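Local coordinates for iota-carrageenase (Alteromonas sp., PDB 1H80), which hydrolyses internal beta-1,4 linkages of iota-carrageenan, a sulfated galactan of red algal cell walls, with inversion of anomeric configuration, at residues 216-221 / 252-257. Residues are numbered along the deposited sequence; the frame is centred on the assembly and turned at random.
Sequences RMETDN and GPHFMK
E218 reaches H254 because its CG stands anti to the backbone N (chi1 178°) and its chain runs on extended, while in H254 CG sits beside the backbone N, anti to the carbonyl carbon (chi1 -77°). H254 NE2 then donates an almost straight bond of 2.9 Å to E218 OE2; OE2 lies in the imidazole plane, and NE2 comes to the anti side of the carboxylate, tilted somewhat out of its plane, which is turned 53° from the ring. The other oxygen, E218 OE1, takes a salt bridge from R216 NH1 at 3.1 Å, a worked case of a carboxylate shared between an arginine and a histidine, its rotation probably fixed. D220 supplies a CH-pi contact, its CB 3.3 Å above the centre of the H254 ring. An alanine in place of H254 would probably leave E218 OE2 without this donor and open a gap beside D220 CB. F255 meets N221 O at its edge, CZ 3.3 Å away and in the ring plane, while T219 O lies over one face toward the rim. Along the backbone, G252 N donates to M217 O at 3.0 Å, and T219 OG1, bonded also to N258, reaches P253 O only weakly. The type II' turn from P253 to M256 thus docks on the loop between strand 216-218 and helix 222-227, an arrangement of successive coils in a right-handed parallel beta-helix.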
ATOM      1  N   ARG A 216      -2.213  -1.482  -2.186  1.00 13.28           N
ATOM      2  CA  ARG A 216      -2.492  -2.775  -1.590  1.00 12.79           C
ATOM      3  C   ARG A 216      -3.742  -2.735  -0.723  1.00 13.35           C
ATOM      4  O   ARG A 216      -3.689  -2.371   0.450  1.00 13.60           O
ATOM      5  CB  ARG A 216      -1.282  -3.198  -0.759  1.00 13.92           C
ATOM      6  CG  ARG A 216      -1.358  -4.594  -0.179  1.00 14.23           C
ATOM      7  CD  ARG A 216      -0.207  -4.804   0.792  1.00 15.40           C
ATOM      8  NE  ARG A 216       1.084  -4.926   0.118  1.00 15.27           N
ATOM      9  CZ  ARG A 216       1.561  -6.072  -0.363  1.00 16.66           C
ATOM     10  NH1 ARG A 216       0.853  -7.185  -0.239  1.00 16.90           N
ATOM     11  NH2 ARG A 216       2.743  -6.107  -0.965  1.00 14.56           N
ATOM     12  N   MET A 217      -4.872  -3.105  -1.311  1.00 13.57           N
ATOM     13  CA  MET A 217      -6.118  -3.105  -0.569  1.00 14.16           C
ATOM     14  C   MET A 217      -6.282  -4.474   0.059  1.00 14.49           C
ATOM     15  O   MET A 217      -7.164  -5.255  -0.298  1.00 14.96           O
ATOM     16  CB  MET A 217      -7.269  -2.744  -1.498  1.00 14.16           C
ATOM     17  CG  MET A 217      -7.147  -1.293  -1.959  1.00 13.92           C
ATOM     18  SD  MET A 217      -8.298  -0.800  -3.220  1.00 15.46           S
ATOM     19  CE  MET A 217      -7.486  -1.498  -4.682  1.00 17.16           C
ATOM     20  N   GLU A 218      -5.380  -4.743   0.995  1.00 15.19           N
ATOM     21  CA  GLU A 218      -5.340  -5.994   1.734  1.00 16.41           C
ATOM     22  C   GLU A 218      -5.746  -5.638   3.158  1.00 16.45           C
ATOM     23  O   GLU A 218      -4.928  -5.220   3.979  1.00 16.47           O
ATOM     24  CB  GLU A 218      -3.921  -6.571   1.675  1.00 18.04           C
ATOM     25  CG  GLU A 218      -3.721  -7.865   2.439  1.00 21.31           C
ATOM     26  CD  GLU A 218      -2.495  -8.629   1.967  1.00 22.76           C
ATOM     27  OE1 GLU A 218      -1.472  -7.983   1.648  1.00 22.76           O
ATOM     28  OE2 GLU A 218      -2.554  -9.878   1.921  0.75 22.80           O
ATOM     29  N   THR A 219      -7.037  -5.791   3.423  1.00 17.13           N
ATOM     30  CA  THR A 219      -7.629  -5.453   4.709  1.00 17.76           C
ATOM     31  C   THR A 219      -7.492  -6.578   5.729  1.00 19.25           C
ATOM     32  O   THR A 219      -8.447  -7.314   5.974  1.00 19.81           O
ATOM     33  CB  THR A 219      -9.109  -5.112   4.499  1.00 17.08           C
ATOM     34  OG1 THR A 219      -9.766  -6.214   3.856  1.00 16.55           O
ATOM     35  CG2 THR A 219      -9.236  -3.898   3.594  1.00 17.48           C
ATOM     36  N   ASP A 220      -6.318  -6.691   6.346  1.00 21.19           N
ATOM     37  CA  ASP A 220      -6.083  -7.777   7.295  1.00 23.39           C
ATOM     38  C   ASP A 220      -5.624  -7.425   8.707  1.00 24.45           C
ATOM     39  O   ASP A 220      -5.023  -8.262   9.385  1.00 25.32           O
ATOM     40  CB  ASP A 220      -5.094  -8.782   6.693  1.00 24.74           C
ATOM     41  CG  ASP A 220      -3.727  -8.175   6.421  1.00 26.46           C
ATOM     42  OD1 ASP A 220      -3.490  -7.015   6.817  1.00 26.97           O
ATOM     43  OD2 ASP A 220      -2.881  -8.866   5.813  0.75 27.77           O
ATOM     44  N   ASN A 221      -5.902  -6.209   9.162  1.00 24.73           N
ATOM     45  CA  ASN A 221      -5.512  -5.811  10.512  1.00 25.36           C
ATOM     46  C   ASN A 221      -6.344  -6.616  11.512  1.00 25.34           C
ATOM     47  O   ASN A 221      -7.573  -6.599  11.458  1.00 25.66           O
ATOM     48  CB  ASN A 221      -5.768  -4.316  10.719  1.00 26.16           C
ATOM     49  CG  ASN A 221      -5.229  -3.810  12.041  1.00 27.09           C
ATOM     50  OD1 ASN A 221      -5.439  -4.426  13.085  1.00 28.01           O
ATOM     51  ND2 ASN A 221      -4.537  -2.678  12.005  1.00 27.84           N
ATOM     52  N   GLY A 252      -7.332  -7.932  -1.579  1.00 14.62           N
ATOM     53  CA  GLY A 252      -7.192  -9.098  -0.724  1.00 15.95           C
ATOM     54  C   GLY A 252      -7.979  -8.777   0.528  1.00 16.04           C
ATOM     55  O   GLY A 252      -7.420  -8.263   1.492  1.00 15.89           O
ATOM     56  N   PRO A 253      -9.282  -9.088   0.548  1.00 16.38           N
ATOM     57  CA  PRO A 253     -10.133  -8.800   1.705  1.00 16.61           C
ATOM     58  C   PRO A 253      -9.919  -9.634   2.957  1.00 17.22           C
ATOM     59  O   PRO A 253     -10.372  -9.252   4.036  1.00 17.94           O
ATOM     60  CB  PRO A 253     -11.533  -8.969   1.134  1.00 16.65           C
ATOM     61  CG  PRO A 253     -11.348 -10.136   0.207  1.00 16.06           C
ATOM     62  CD  PRO A 253     -10.040  -9.805  -0.497  1.00 16.53           C
ATOM     63  N   HIS A 254      -9.221 -10.756   2.826  1.00 18.04           N
ATOM     64  CA  HIS A 254      -9.002 -11.631   3.968  1.00 18.53           C
ATOM     65  C   HIS A 254     -10.354 -11.974   4.593  1.00 18.33           C
ATOM     66  O   HIS A 254     -11.173 -12.631   3.957  1.00 18.92           O
ATOM     67  CB  HIS A 254      -8.075 -10.966   4.990  1.00 19.99           C
ATOM     68  CG  HIS A 254      -6.632 -10.986   4.589  1.00 20.88           C
ATOM     69  ND1 HIS A 254      -5.689 -11.752   5.240  1.00 21.75           N
ATOM     70  CD2 HIS A 254      -5.978 -10.363   3.581  1.00 21.56           C
ATOM     71  CE1 HIS A 254      -4.517 -11.600   4.651  1.00 22.13           C
ATOM     72  NE2 HIS A 254      -4.665 -10.762   3.639  1.00 21.25           N
ATOM     73  N   PHE A 255     -10.597 -11.500   5.811  1.00 18.42           N
ATOM     74  CA  PHE A 255     -11.842 -11.778   6.535  1.00 18.47           C
ATOM     75  C   PHE A 255     -12.856 -10.633   6.493  1.00 18.94           C
ATOM     76  O   PHE A 255     -13.997 -10.785   6.933  1.00 19.20           O
ATOM     77  CB  PHE A 255     -11.500 -12.054   7.999  1.00 18.67           C
ATOM     78  CG  PHE A 255     -10.741 -10.930   8.649  1.00 19.15           C
ATOM     79  CD1 PHE A 255     -11.389  -9.747   8.999  1.00 19.74           C
ATOM     80  CD2 PHE A 255      -9.366 -11.020   8.840  1.00 19.37           C
ATOM     81  CE1 PHE A 255     -10.681  -8.670   9.523  1.00 20.30           C
ATOM     82  CE2 PHE A 255      -8.646  -9.947   9.366  1.00 20.30           C
ATOM     83  CZ  PHE A 255      -9.308  -8.768   9.705  1.00 19.59           C
ATOM     84  N   MET A 256     -12.434  -9.489   5.969  1.00 18.58           N
ATOM     85  CA  MET A 256     -13.273  -8.297   5.937  1.00 18.97           C
ATOM     86  C   MET A 256     -14.230  -8.115   4.768  1.00 18.49           C
ATOM     87  O   MET A 256     -13.894  -8.379   3.617  1.00 18.10           O
ATOM     88  CB  MET A 256     -12.371  -7.063   6.043  1.00 19.46           C
ATOM     89  CG  MET A 256     -13.077  -5.714   5.947  1.00 20.80           C
ATOM     90  SD  MET A 256     -14.274  -5.411   7.261  0.75 22.73           S
ATOM     91  CE  MET A 256     -13.283  -5.830   8.683  0.75 21.14           C
ATOM     92  N   LYS A 257     -15.431  -7.648   5.086  1.00 18.68           N
ATOM     93  CA  LYS A 257     -16.437  -7.368   4.075  1.00 19.38           C
ATOM     94  C   LYS A 257     -16.279  -5.894   3.710  1.00 19.20           C
ATOM     95  O   LYS A 257     -16.663  -5.008   4.476  1.00 20.33           O
ATOM     96  CB  LYS A 257     -17.843  -7.614   4.621  1.00 20.63           C
ATOM     97  CG  LYS A 257     -18.934  -7.230   3.641  1.00 22.36           C
ATOM     98  CD  LYS A 257     -20.311  -7.596   4.165  1.00 24.71           C
ATOM     99  CE  LYS A 257     -21.388  -7.229   3.163  1.00 26.68           C
ATOM    100  NZ  LYS A 257     -22.736  -7.681   3.607  1.00 29.31           N
TER